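PDB 6WCI: cysteine desulfurase from Stenotrophomonas maltophilia, which probably removes sulfur from L-cysteine, with pyridoxal 5'-phosphate as cofactor, leaving L-alanine and passing the sulfur to a carrier. Local coordinates for residues P24-V29 and L402-T407; I118-Y123 and P267-G272; V225-V230 and A323-L328. One frame throughout, in Å; residues are numbered along the deposited sequence.

How the contacts relate
The three contacts lie along a single chain that makes up half of a dimer. Contacts 1 and 3 are neighbours, with centres about 11 Å apart; R324 and E325 of contact 3 also reach the backbone of 402-407 in contact 1. Contact 2 sits across the chain's centre, its own centre about 38 Å from that of contact 1 and about 32 Å from that of contact 3. In sequence, 24-29 and 402-407 bracket everything else; between them come 118-123, 225-230, 267-272 and 323-328, so contacts 2 and 3 interleave. Contacts 1 and 3 together join the N-terminal helix, the 402-407 turn and helix 318-336 to the loop after strand 216-220, while contact 2 lies at the dimer interface.

Contact 1. Residues P24-V29 and L402-T407; sequences PDWDRV and LAFYNT
F404 meets W26 and V29 with the CD1-CE1 border of its ring, and its atoms can be followed outward from the backbone. CB lies 3.8 Å from W26 CZ3, a corner of the indole's six-membered ring. CD1 is the atom both partners share: it is 3.7 Å from W26 CZ3 and a little farther from V29 CG1. CE1 then meets V29 CG1 at 3.7 Å, with the methyl near the plane of the phenyl ring, at its edge. The F404 side chain also packs on L313 and L316 of helix 300-316.

The indole and phenyl planes are inclined at 46°, their centroids 6.0 Å apart. F404 CG sits between the backbone N and the carbonyl carbon (chi1 58°), which swings the ring out of the type I turn A403-N406 toward the short helix. The turn is braced by its own side chain: N406 OD1 accepts from A403 N at 2.8 Å, in the carbonyl plane on a lone pair, in a nearly straight bond of 170°.

P24 CG lies over one face of the indole, and R324 makes a cation-pi contact with W26. D25 is the N-cap of the short helix, though the bond from D27 N to D25 OD1 is weak. The arrangement is hydrophobic packing of an N-terminal helix against the turn joining strand 397-401 to helix 408-422, within the fold type I architecture of PLP-dependent enzymes.

Contact 2. Residues I118-Y123 and P267-G272; sequences INLVAY and PPFLGG
Helix 114-126 runs past the irregular loop 267-272, the backbones coming closest at L120 and F269, whose CA atoms are 6.7 Å apart. This is a helix-loop packing at the dimer interface of a class-V family enzyme, and F269 is its centre, received by L120 and Y123, one helical turn of side chains.

F269 CG is anti to the backbone N (chi1 -177°), which carries the phenyl ring toward the helix. The L120 and F269 side chains run alongside each other with opposite headings, and the methyl L120 CD1 rests 3.5 Å from F269 CB. The far end of the phenyl ring lies over Y123: CE1 comes to 3.3 Å from Y123 CG, while CZ sits above one face of the tyrosine, toward its rim. The rings form an offset stack, centroids 4.7 Å apart and planes 28° from parallel. Y123 CB in turn makes a CH-pi contact over the F269 face, 3.8 Å from the ring centroid.

The second subunit enters at the polar atoms. Y123 OH hydrogen-bonds to F269 O of the second subunit and also to R156 of its own chain; N119 OD1 takes the backbone N of G271 of the second subunit, while N119 ND2 is held by T115 O. On the backbone side, a water spans the two segments with weak bonds, reaching Y123 O at 3.1 Å and P268 O at 3.4 Å.

Contact 3. Residues V225-V230 and A323-L328; sequences VPHRKV and AREAEL. With SO4 (sulfate ion), chain E.
E325 OE1 is gripped from two directions: a water donates to it, and F404 N adds a weak hydrogen bond from the 402-407 turn. The water lies 2.5 Å from E325 OE1, a distance too short to be taken as a measure of strength. That same water donates to P226 O at 2.6 Å, so it bridges the carboxylate to the backbone of 225-230. The other oxygen, E325 OE2, accepts from H227 ND1 at 2.7 Å. The N-H points fairly straight at it (160°) and stays in the imidazole plane, but it meets the oxygen on its syn side, 27° out of the carboxylate plane.

Ring and carboxylate planes are turned 54° apart. The glutamate reaches across stretched out from CB to its carboxylate. This buried His-carboxylate pair ties helix 318-336 to the loop after strand 216-220 of the seven-stranded sheet, and the negative charge would tend to favour a proton on ND1.

R324, the residue before it on the helix, faces the 402-407 turn and a sulfate. Its NE bonds to F404 O, and its NH2 donates to sulfate O2 at 2.9 Å and more weakly to O1 of the same ion, probably a crystallisation component. The backbone N of H408 holds this sulfate too.

Contact 1. Residues P24-V29 and L402-T407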
# COMPACT_ATOMS: atom_id res chain seq x y z
N PRO B 24 -29.92 -1.12 16.50
CA PRO B 24 -29.73 -2.27 15.59
C PRO B 24 -29.83 -3.61 16.30
O PRO B 24 -29.54 -3.73 17.49
CB PRO B 24 -28.32 -2.04 15.03
CG PRO B 24 -27.72 -0.88 15.85
CD PRO B 24 -28.63 -0.63 17.01
N ASP B 25 -30.25 -4.64 15.56
CA ASP B 25 -30.29 -6.01 16.05
C ASP B 25 -28.86 -6.55 16.04
O ASP B 25 -28.35 -6.93 14.99
CB ASP B 25 -31.21 -6.86 15.18
CG ASP B 25 -31.22 -8.33 15.58
OD1 ASP B 25 -30.66 -8.70 16.64
OD2 ASP B 25 -31.81 -9.13 14.82
N TRP B 26 -28.23 -6.60 17.21
CA TRP B 26 -26.80 -6.89 17.26
C TRP B 26 -26.50 -8.36 16.97
O TRP B 26 -25.42 -8.67 16.46
CB TRP B 26 -26.22 -6.47 18.61
CG TRP B 26 -26.16 -4.99 18.77
CD1 TRP B 26 -26.89 -4.21 19.63
CD2 TRP B 26 -25.33 -4.08 18.02
NE1 TRP B 26 -26.55 -2.89 19.48
CE2 TRP B 26 -25.60 -2.78 18.49
CE3 TRP B 26 -24.39 -4.25 17.00
CZ2 TRP B 26 -24.96 -1.65 17.98
CZ3 TRP B 26 -23.75 -3.12 16.50
CH2 TRP B 26 -24.04 -1.85 16.98
N ASP B 27 -27.43 -9.26 17.30
CA ASP B 27 -27.26 -10.67 16.93
C ASP B 27 -27.21 -10.84 15.42
O ASP B 27 -26.40 -11.61 14.89
CB ASP B 27 -28.38 -11.50 17.53
CG ASP B 27 -28.34 -11.52 19.04
OD1 ASP B 27 -27.31 -11.96 19.59
OD2 ASP B 27 -29.32 -11.06 19.68
N ARG B 28 -28.07 -10.12 14.70
CA ARG B 28 -28.06 -10.19 13.24
C ARG B 28 -26.81 -9.53 12.67
O ARG B 28 -26.30 -9.97 11.64
CB ARG B 28 -29.32 -9.55 12.68
CG ARG B 28 -29.31 -9.34 11.18
CD ARG B 28 -29.45 -10.66 10.42
NE ARG B 28 -29.27 -10.45 8.99
CZ ARG B 28 -28.09 -10.34 8.41
NH1 ARG B 28 -26.99 -10.42 9.14
NH2 ARG B 28 -28.01 -10.15 7.10
N VAL B 29 -26.30 -8.49 13.34
CA VAL B 29 -25.09 -7.81 12.85
C VAL B 29 -23.89 -8.75 12.91
O VAL B 29 -23.11 -8.85 11.95
CB VAL B 29 -24.82 -6.52 13.65
CG1 VAL B 29 -23.50 -5.88 13.21
CG2 VAL B 29 -25.97 -5.53 13.48
N LEU B 402 -12.42 -5.22 22.49
CA LEU B 402 -13.73 -5.69 22.07
C LEU B 402 -14.24 -4.88 20.89
O LEU B 402 -13.88 -3.71 20.71
CB LEU B 402 -14.72 -5.58 23.24
CG LEU B 402 -14.26 -6.26 24.54
CD1 LEU B 402 -15.24 -5.99 25.70
CD2 LEU B 402 -14.09 -7.75 24.31
N ALA B 403 -15.06 -5.52 20.06
CA ALA B 403 -15.75 -4.87 18.96
C ALA B 403 -17.24 -5.12 19.09
O ALA B 403 -17.68 -5.97 19.87
CB ALA B 403 -15.24 -5.38 17.60
N PHE B 404 -18.02 -4.36 18.33
CA PHE B 404 -19.47 -4.42 18.46
C PHE B 404 -20.02 -5.81 18.16
O PHE B 404 -21.07 -6.19 18.70
CB PHE B 404 -20.12 -3.38 17.55
CG PHE B 404 -19.76 -3.54 16.09
CD1 PHE B 404 -20.47 -4.41 15.27
CD2 PHE B 404 -18.71 -2.81 15.54
CE1 PHE B 404 -20.13 -4.56 13.93
CE2 PHE B 404 -18.37 -2.95 14.21
CZ PHE B 404 -19.08 -3.83 13.40
N TYR B 405 -19.34 -6.59 17.31
CA TYR B 405 -19.77 -7.95 16.99
C TYR B 405 -19.39 -8.98 18.05
O TYR B 405 -19.75 -10.15 17.91
CB TYR B 405 -19.22 -8.39 15.62
CG TYR B 405 -17.76 -8.10 15.39
CD1 TYR B 405 -16.78 -8.87 16.01
CD2 TYR B 405 -17.35 -7.09 14.53
CE1 TYR B 405 -15.43 -8.60 15.81
CE2 TYR B 405 -16.01 -6.81 14.32
CZ TYR B 405 -15.05 -7.58 14.95
OH TYR B 405 -13.71 -7.30 14.74
N ASN B 406 -18.65 -8.59 19.08
CA ASN B 406 -18.53 -9.46 20.23
C ASN B 406 -19.83 -9.45 21.03
O ASN B 406 -20.71 -8.61 20.82
CB ASN B 406 -17.36 -9.03 21.11
CG ASN B 406 -16.02 -9.23 20.44
OD1 ASN B 406 -15.25 -8.28 20.28
ND2 ASN B 406 -15.73 -10.47 20.04
N THR B 407 -19.95 -10.40 21.95
CA THR B 407 -21.19 -10.59 22.70
C THR B 407 -20.92 -10.64 24.20
O THR B 407 -19.79 -10.87 24.64
CB THR B 407 -21.91 -11.88 22.28
OG1 THR B 407 -21.14 -13.01 22.72
CG2 THR B 407 -22.07 -11.95 20.76

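Contact 2. Residues I118-Y123 and P267-G272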
# COMPACT_ATOMS: atom_id res chain seq x y z
N ILE B 118 0.94 9.33 8.48
CA ILE B 118 1.73 10.19 9.36
C ILE B 118 3.08 10.51 8.73
O ILE B 118 3.56 11.65 8.80
CB ILE B 118 1.87 9.56 10.76
CG1 ILE B 118 0.51 9.51 11.47
CG2 ILE B 118 2.86 10.35 11.63
CD1 ILE B 118 0.56 8.87 12.88
N ASN B 119 3.71 9.53 8.09
CA ASN B 119 5.00 9.77 7.45
C ASN B 119 4.90 10.81 6.34
O ASN B 119 5.86 11.56 6.10
CB ASN B 119 5.55 8.45 6.90
CG ASN B 119 6.28 7.64 7.95
OD1 ASN B 119 7.48 7.82 8.18
ND2 ASN B 119 5.56 6.71 8.58
N LEU B 120 3.77 10.85 5.63
CA LEU B 120 3.57 11.90 4.64
C LEU B 120 3.61 13.28 5.29
O LEU B 120 4.23 14.21 4.76
CB LEU B 120 2.24 11.69 3.91
CG LEU B 120 1.72 12.78 2.96
CD1 LEU B 120 2.80 13.25 2.00
CD2 LEU B 120 0.52 12.27 2.16
N VAL B 121 2.96 13.43 6.44
CA VAL B 121 3.08 14.67 7.21
C VAL B 121 4.54 14.92 7.57
O VAL B 121 5.05 16.03 7.41
CB VAL B 121 2.19 14.62 8.47
CG1 VAL B 121 2.25 15.96 9.21
CG2 VAL B 121 0.75 14.26 8.10
N ALA B 122 5.23 13.89 8.08
CA ALA B 122 6.61 14.07 8.52
C ALA B 122 7.51 14.53 7.39
O ALA B 122 8.32 15.45 7.55
CB ALA B 122 7.14 12.77 9.12
N TYR B 123 7.38 13.90 6.22
CA TYR B 123 8.29 14.19 5.11
C TYR B 123 7.92 15.46 4.35
O TYR B 123 8.81 16.20 3.92
CB TYR B 123 8.34 13.01 4.15
CG TYR B 123 9.35 11.94 4.50
CD1 TYR B 123 9.04 10.92 5.40
CD2 TYR B 123 10.61 11.93 3.91
CE1 TYR B 123 9.96 9.93 5.71
CE2 TYR B 123 11.54 10.95 4.22
CZ TYR B 123 11.21 9.95 5.11
OH TYR B 123 12.14 8.97 5.41
N PRO B 267 5.03 20.12 -0.48
CA PRO B 267 5.60 19.54 -1.71
C PRO B 267 5.22 18.08 -1.84
O PRO B 267 4.89 17.42 -0.85
CB PRO B 267 7.11 19.70 -1.49
CG PRO B 267 7.26 19.65 -0.00
CD PRO B 267 6.07 20.39 0.53
N PRO B 268 5.23 17.54 -3.06
CA PRO B 268 4.92 16.12 -3.22
C PRO B 268 5.89 15.25 -2.44
O PRO B 268 7.02 15.65 -2.15
CB PRO B 268 5.04 15.89 -4.73
CG PRO B 268 5.69 17.10 -5.30
CD PRO B 268 5.46 18.23 -4.34
N PHE B 269 5.41 14.07 -2.07
CA PHE B 269 6.22 13.10 -1.34
C PHE B 269 6.69 12.02 -2.30
O PHE B 269 7.82 12.08 -2.80
CB PHE B 269 5.42 12.51 -0.17
CG PHE B 269 6.20 11.56 0.69
CD1 PHE B 269 7.57 11.70 0.81
CD2 PHE B 269 5.58 10.52 1.35
CE1 PHE B 269 8.30 10.82 1.58
CE2 PHE B 269 6.30 9.63 2.12
CZ PHE B 269 7.67 9.79 2.24
N LEU B 270 5.87 11.02 -2.57
CA LEU B 270 6.23 10.03 -3.58
C LEU B 270 5.98 10.61 -4.97
O LEU B 270 4.97 11.29 -5.21
CB LEU B 270 5.45 8.73 -3.40
CG LEU B 270 6.06 7.65 -2.49
CD1 LEU B 270 6.51 8.20 -1.17
CD2 LEU B 270 5.11 6.47 -2.27
N GLY B 271 6.92 10.35 -5.88
CA GLY B 271 6.81 10.78 -7.26
C GLY B 271 6.52 9.60 -8.18
O GLY B 271 6.96 8.48 -7.93
N GLY B 272 5.77 9.87 -9.24
CA GLY B 272 5.45 8.84 -10.20
C GLY B 272 4.23 9.24 -11.01
O GLY B 272 3.84 10.41 -11.02
O HOH W 1 8.52 15.62 0.87

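Contact 3. Residues V225-V230 and A323-L328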
# COMPACT_ATOMS: atom_id res chain seq x y z
N VAL B 225 -11.97 6.01 14.79
CA VAL B 225 -13.03 5.88 13.79
C VAL B 225 -13.69 4.50 13.74
O VAL B 225 -14.83 4.42 13.26
CB VAL B 225 -12.52 6.27 12.39
CG1 VAL B 225 -12.02 7.70 12.43
CG2 VAL B 225 -11.43 5.33 11.95
N PRO B 226 -13.09 3.40 14.20
CA PRO B 226 -13.87 2.15 14.26
C PRO B 226 -14.77 2.02 15.48
O PRO B 226 -15.63 1.13 15.48
CB PRO B 226 -12.79 1.06 14.26
CG PRO B 226 -11.56 1.69 14.74
CD PRO B 226 -11.66 3.15 14.50
N HIS B 227 -14.62 2.88 16.49
CA HIS B 227 -15.31 2.71 17.76
C HIS B 227 -16.25 3.85 18.13
O HIS B 227 -17.04 3.69 19.07
CB HIS B 227 -14.29 2.51 18.89
CG HIS B 227 -13.38 1.34 18.68
ND1 HIS B 227 -13.80 0.03 18.87
CD2 HIS B 227 -12.10 1.27 18.27
CE1 HIS B 227 -12.80 -0.78 18.61
NE2 HIS B 227 -11.75 -0.06 18.24
N ARG B 228 -16.19 4.98 17.44
CA ARG B 228 -17.05 6.11 17.75
C ARG B 228 -17.25 6.95 16.49
O ARG B 228 -16.47 6.86 15.53
CB ARG B 228 -16.46 6.98 18.86
CG ARG B 228 -15.19 7.67 18.42
CD ARG B 228 -14.38 8.14 19.61
NE ARG B 228 -15.02 9.25 20.30
CZ ARG B 228 -15.65 9.14 21.46
NH1 ARG B 228 -15.74 7.97 22.08
NH2 ARG B 228 -16.20 10.22 22.01
N LYS B 229 -18.29 7.77 16.52
CA LYS B 229 -18.49 8.72 15.43
C LYS B 229 -17.46 9.82 15.54
O LYS B 229 -17.32 10.45 16.59
CB LYS B 229 -19.90 9.31 15.44
CG LYS B 229 -20.11 10.23 14.24
CD LYS B 229 -21.56 10.55 13.95
CE LYS B 229 -21.69 11.32 12.64
NZ LYS B 229 -20.86 12.58 12.62
N VAL B 230 -16.72 10.05 14.46
CA VAL B 230 -15.76 11.13 14.41
C VAL B 230 -16.18 12.07 13.29
O VAL B 230 -16.28 11.67 12.12
CB VAL B 230 -14.32 10.64 14.21
CG1 VAL B 230 -13.36 11.81 14.27
CG2 VAL B 230 -13.96 9.61 15.27
N ALA B 323 -22.23 3.12 21.59
CA ALA B 323 -23.08 2.72 22.71
C ALA B 323 -22.98 1.22 22.96
O ALA B 323 -22.92 0.78 24.11
CB ALA B 323 -24.53 3.13 22.45
N ARG B 324 -22.93 0.43 21.89
CA ARG B 324 -22.83 -1.02 22.04
C ARG B 324 -21.52 -1.41 22.72
O ARG B 324 -21.50 -2.20 23.66
CB ARG B 324 -22.95 -1.69 20.68
CG ARG B 324 -22.48 -3.12 20.63
CD ARG B 324 -23.44 -4.05 21.36
NE ARG B 324 -23.18 -5.44 21.03
CZ ARG B 324 -23.87 -6.47 21.53
NH1 ARG B 324 -24.84 -6.23 22.39
NH2 ARG B 324 -23.59 -7.71 21.17
N GLU B 325 -20.40 -0.87 22.23
CA GLU B 325 -19.12 -1.28 22.79
C GLU B 325 -18.90 -0.71 24.19
O GLU B 325 -18.12 -1.28 24.96
CB GLU B 325 -17.99 -0.88 21.83
CG GLU B 325 -18.08 -1.61 20.48
CD GLU B 325 -17.05 -1.14 19.47
OE1 GLU B 325 -16.93 -1.80 18.39
OE2 GLU B 325 -16.35 -0.15 19.74
N ALA B 326 -19.60 0.37 24.55
CA ALA B 326 -19.55 0.86 25.93
C ALA B 326 -20.27 -0.10 26.88
O ALA B 326 -19.81 -0.33 28.00
CB ALA B 326 -20.16 2.25 26.01
N GLU B 327 -21.39 -0.68 26.45
CA GLU B 327 -22.02 -1.73 27.24
C GLU B 327 -21.09 -2.93 27.38
O GLU B 327 -20.85 -3.42 28.48
CB GLU B 327 -23.35 -2.15 26.60
CG GLU B 327 -24.13 -3.20 27.37
CD GLU B 327 -25.40 -3.63 26.65
OE1 GLU B 327 -25.72 -3.04 25.60
OE2 GLU B 327 -26.08 -4.56 27.14
N LEU B 328 -20.52 -3.40 26.26
CA LEU B 328 -19.56 -4.50 26.33
C LEU B 328 -18.39 -4.16 27.24
O LEU B 328 -17.98 -4.98 28.07
CB LEU B 328 -19.09 -4.86 24.92
CG LEU B 328 -20.17 -5.42 23.97
CD1 LEU B 328 -19.69 -5.42 22.52
CD2 LEU B 328 -20.63 -6.82 24.40
S SO4 E . -25.40 -10.10 23.27
O1 SO4 E . -25.56 -10.40 21.86
O2 SO4 E . -24.11 -9.45 23.49
O3 SO4 E . -25.43 -11.34 24.06
O4 SO4 E . -26.47 -9.18 23.66
O HOH W 2 -15.71 -1.36 16.27